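Local coordinates for protein putative epimerase (Burkholderia cenocepacia, PDB 4LW8) that probably acts as an NAD(P)-dependent epimerase or dehydratase on a sugar nucleotide, in a pathway assigned to lipopolysaccharide O-antigen biosynthesis, at residues A[77-91]-A[120-134]. Residues are numbered along the deposited sequence; the frame is centred on the assembly and turned at random. Where two conformers were deposited one is given.
Sequences MRAAAADARPDAVVH and ALSGLDRRPSAVLLA
Val89 and Leu121 meet tip to tip on the helix-covered face of a Rossmann-fold sheet, the face that carries Val89, His91, Val131 and Leu133, in a worked example of the beta-alpha-beta crossover. Strand 88-91 leads through helix 103-122, which returns the chain to the neighbouring parallel strand 130-134, so that Leu121 at the helix end packs on Val89 of the first strand. The strand axes lie 8° apart, and the ladder runs from Val89 N to Ala130 O, Leu132 N to Val89 O, His91 N to Leu132 O and Ala134 N to His91 O, the middle two nearly straight. On this face the packing is close. With CG2 of Val89 set beside its own backbone N (chi1 176° places CG1 anti), that methyl lies 3.8 Å from Leu121 CD2, which also touches Pro86 CG. Helix 74-84 presses on the end of helix 103-122 through small residues, Ala81 CB against Ala120 CB, and Leu124 CD2 sits tightly on Ala82 CA at 3.5 Å.

The loop side is polar and watery. Arg126, bent at chi3 (83°), brings NH2 to Arg85 O, 3.1 Å away and above the carbonyl plane, while one water binds Pro86 O and a second links Arg126 NE to Arg127 O. Asp87 OD2 forms a salt bridge with Arg19. In the carbonyl plane of Asp87, on a lone pair of its O, Ser129 N donates a hydrogen bond of 2.8 Å.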
# COMPACT_ATOMS: atom_id res chain seq x y z
N MET A 77 2.58 20.92 -9.38
CA MET A 77 2.63 20.86 -7.92
C MET A 77 3.93 21.49 -7.39
O MET A 77 3.92 22.21 -6.39
CB MET A 77 2.50 19.43 -7.43
CG MET A 77 2.54 19.30 -5.91
SD MET A 77 1.20 20.19 -5.10
CE MET A 77 -0.21 19.33 -5.79
N ARG A 78 5.04 21.24 -8.07
CA ARG A 78 6.32 21.81 -7.65
C ARG A 78 6.26 23.35 -7.71
O ARG A 78 6.63 24.04 -6.76
CB ARG A 78 7.46 21.28 -8.51
CG ARG A 78 8.86 21.72 -8.05
CD ARG A 78 9.85 21.80 -9.21
NE ARG A 78 9.41 22.75 -10.24
CZ ARG A 78 9.51 24.07 -10.15
NH1 ARG A 78 10.07 24.63 -9.08
NH2 ARG A 78 9.06 24.85 -11.13
N ALA A 79 5.76 23.88 -8.83
CA ALA A 79 5.64 25.32 -9.03
C ALA A 79 4.68 25.98 -8.04
O ALA A 79 4.94 27.08 -7.55
CB ALA A 79 5.22 25.62 -10.46
N ALA A 80 3.56 25.31 -7.75
CA ALA A 80 2.62 25.82 -6.75
C ALA A 80 3.26 25.90 -5.35
O ALA A 80 3.09 26.88 -4.64
CB ALA A 80 1.36 24.96 -6.70
N ALA A 81 3.98 24.86 -4.97
CA ALA A 81 4.62 24.82 -3.66
C ALA A 81 5.69 25.89 -3.53
O ALA A 81 5.81 26.54 -2.49
CB ALA A 81 5.25 23.46 -3.41
N ALA A 82 6.48 26.05 -4.59
CA ALA A 82 7.58 27.01 -4.56
C ALA A 82 7.06 28.46 -4.46
O ALA A 82 7.72 29.33 -3.91
CB ALA A 82 8.48 26.83 -5.78
N ASP A 83 5.87 28.69 -5.01
CA ASP A 83 5.20 29.98 -4.96
C ASP A 83 4.58 30.18 -3.58
O ASP A 83 4.72 31.24 -2.97
CB ASP A 83 4.12 30.05 -6.06
CG ASP A 83 3.53 31.46 -6.26
OD1 ASP A 83 4.17 32.47 -5.91
OD2 ASP A 83 2.40 31.54 -6.78
N ALA A 84 3.88 29.16 -3.09
CA ALA A 84 3.20 29.21 -1.81
C ALA A 84 4.18 29.28 -0.62
O ALA A 84 3.91 29.95 0.36
CB ALA A 84 2.26 28.00 -1.65
N ARG A 85 5.31 28.58 -0.73
CA ARG A 85 6.33 28.57 0.33
C ARG A 85 5.76 28.32 1.73
O ARG A 85 6.03 29.07 2.66
CB ARG A 85 7.11 29.89 0.34
CG ARG A 85 8.06 30.01 -0.82
CD ARG A 85 9.06 31.14 -0.65
NE ARG A 85 8.44 32.47 -0.65
CZ ARG A 85 7.95 33.08 -1.73
NH1 ARG A 85 7.95 32.47 -2.92
NH2 ARG A 85 7.43 34.30 -1.61
N PRO A 86 4.96 27.27 1.89
CA PRO A 86 4.25 27.16 3.16
C PRO A 86 5.13 26.81 4.36
O PRO A 86 6.13 26.11 4.21
CB PRO A 86 3.26 26.02 2.90
CG PRO A 86 4.00 25.15 1.94
CD PRO A 86 4.71 26.10 1.02
N ASP A 87 4.75 27.30 5.54
CA ASP A 87 5.30 26.76 6.77
C ASP A 87 4.48 25.56 7.25
O ASP A 87 5.01 24.66 7.89
CB ASP A 87 5.36 27.82 7.87
CG ASP A 87 6.20 27.38 9.05
OD1 ASP A 87 7.39 27.02 8.84
OD2 ASP A 87 5.67 27.38 10.18
N ALA A 88 3.19 25.54 6.93
CA ALA A 88 2.31 24.43 7.32
C ALA A 88 1.57 23.87 6.10
O ALA A 88 1.11 24.62 5.25
CB ALA A 88 1.30 24.87 8.37
N VAL A 89 1.47 22.55 6.03
CA VAL A 89 0.77 21.91 4.92
C VAL A 89 -0.28 20.95 5.45
O VAL A 89 -0.01 20.19 6.38
CB VAL A 89 1.76 21.13 4.00
CG1 VAL A 89 1.02 20.37 2.91
CG2 VAL A 89 2.79 22.09 3.39
N VAL A 90 -1.49 20.99 4.89
CA VAL A 90 -2.49 20.00 5.22
C VAL A 90 -2.94 19.35 3.93
O VAL A 90 -3.46 20.00 3.03
CB VAL A 90 -3.70 20.58 5.98
CG1 VAL A 90 -4.66 19.44 6.41
CG2 VAL A 90 -3.25 21.33 7.20
N HIS A 91 -2.72 18.05 3.83
CA HIS A 91 -3.04 17.31 2.62
C HIS A 91 -4.40 16.63 2.75
O HIS A 91 -4.51 15.60 3.40
CB HIS A 91 -1.95 16.30 2.34
CG HIS A 91 -2.19 15.45 1.13
ND1 HIS A 91 -2.67 15.95 -0.05
CD2 HIS A 91 -1.98 14.12 0.93
CE1 HIS A 91 -2.75 14.96 -0.94
NE2 HIS A 91 -2.33 13.85 -0.37
N ALA A 120 7.53 17.96 -4.06
CA ALA A 120 7.47 19.41 -4.24
C ALA A 120 7.93 20.15 -2.98
O ALA A 120 8.70 21.11 -3.06
CB ALA A 120 6.05 19.83 -4.62
N LEU A 121 7.47 19.70 -1.82
CA LEU A 121 7.84 20.36 -0.57
C LEU A 121 9.32 20.13 -0.25
O LEU A 121 10.03 21.04 0.18
CB LEU A 121 6.97 19.85 0.58
CG LEU A 121 5.46 20.09 0.39
CD1 LEU A 121 4.66 19.34 1.44
CD2 LEU A 121 5.18 21.59 0.48
N SER A 122 9.79 18.92 -0.52
CA SER A 122 11.15 18.53 -0.20
C SER A 122 12.17 19.34 -1.01
O SER A 122 13.30 19.55 -0.59
CB SER A 122 11.32 17.03 -0.43
OG SER A 122 12.61 16.59 -0.04
N GLY A 123 11.75 19.79 -2.19
CA GLY A 123 12.63 20.55 -3.05
C GLY A 123 12.68 22.04 -2.74
O GLY A 123 13.45 22.75 -3.36
N LEU A 124 11.87 22.50 -1.80
CA LEU A 124 11.85 23.91 -1.42
C LEU A 124 13.15 24.31 -0.73
O LEU A 124 13.77 23.49 -0.06
CB LEU A 124 10.67 24.23 -0.51
CG LEU A 124 9.28 24.03 -1.10
CD1 LEU A 124 8.23 24.49 -0.10
CD2 LEU A 124 9.17 24.79 -2.40
N ASP A 125 13.53 25.57 -0.89
CA ASP A 125 14.68 26.13 -0.20
C ASP A 125 14.46 26.09 1.30
O ASP A 125 15.36 25.79 2.07
CB ASP A 125 14.94 27.57 -0.66
CG ASP A 125 15.41 27.66 -2.11
OD1 ASP A 125 15.93 26.65 -2.62
OD2 ASP A 125 15.28 28.74 -2.72
N ARG A 126 13.24 26.44 1.71
CA ARG A 126 12.86 26.34 3.10
C ARG A 126 11.73 25.33 3.19
O ARG A 126 10.66 25.53 2.63
CB ARG A 126 12.44 27.70 3.66
CG ARG A 126 12.40 27.79 5.18
CD ARG A 126 11.70 29.07 5.66
NE ARG A 126 10.25 28.90 5.67
CZ ARG A 126 9.41 29.49 4.82
NH1 ARG A 126 9.88 30.32 3.89
NH2 ARG A 126 8.11 29.27 4.91
N ARG A 127 11.97 24.22 3.88
CA ARG A 127 10.97 23.18 3.97
C ARG A 127 9.99 23.53 5.09
O ARG A 127 10.37 24.19 6.05
CB ARG A 127 11.64 21.82 4.21
CG ARG A 127 12.31 21.26 2.96
CD ARG A 127 13.24 20.11 3.31
NE ARG A 127 13.94 19.57 2.14
CZ ARG A 127 14.93 18.68 2.20
NH1 ARG A 127 15.35 18.24 3.39
NH2 ARG A 127 15.52 18.26 1.09
N PRO A 128 8.73 23.10 4.95
CA PRO A 128 7.71 23.43 5.95
C PRO A 128 8.05 22.88 7.34
O PRO A 128 8.78 21.90 7.44
CB PRO A 128 6.42 22.81 5.39
CG PRO A 128 6.88 21.83 4.36
CD PRO A 128 8.19 22.30 3.83
N SER A 129 7.54 23.51 8.39
CA SER A 129 7.76 23.06 9.77
C SER A 129 6.83 21.89 10.12
O SER A 129 7.08 21.15 11.08
CB SER A 129 7.55 24.20 10.76
OG SER A 129 8.35 25.33 10.45
N ALA A 130 5.75 21.74 9.37
CA ALA A 130 4.79 20.66 9.63
C ALA A 130 4.00 20.30 8.38
O ALA A 130 3.45 21.18 7.70
CB ALA A 130 3.85 21.06 10.75
N VAL A 131 3.96 19.01 8.08
CA VAL A 131 3.20 18.47 6.96
C VAL A 131 2.21 17.43 7.49
O VAL A 131 2.60 16.35 7.88
CB VAL A 131 4.13 17.83 5.92
CG1 VAL A 131 3.34 17.30 4.71
CG2 VAL A 131 5.21 18.82 5.49
N LEU A 132 0.93 17.77 7.50
CA LEU A 132 -0.09 16.88 8.03
C LEU A 132 -0.79 16.17 6.88
O LEU A 132 -1.38 16.81 6.02
CB LEU A 132 -1.12 17.65 8.86
CG LEU A 132 -2.28 16.82 9.43
CD1 LEU A 132 -1.78 15.75 10.43
CD2 LEU A 132 -3.30 17.72 10.08
N LEU A 133 -0.72 14.85 6.87
CA LEU A 133 -1.41 14.09 5.84
C LEU A 133 -2.67 13.46 6.41
O LEU A 133 -2.65 12.83 7.46
CB LEU A 133 -0.48 13.01 5.28
CG LEU A 133 0.90 13.53 4.86
CD1 LEU A 133 1.78 12.42 4.35
CD2 LEU A 133 0.79 14.60 3.79
N ALA A 134 -3.79 13.62 5.71
CA ALA A 134 -5.02 12.99 6.16
C ALA A 134 -5.12 11.59 5.58
O ALA A 134 -5.39 11.41 4.40
CB ALA A 134 -6.25 13.84 5.75
O HOH W 1 8.53 26.79 2.61
O HOH W 2 9.18 26.70 7.21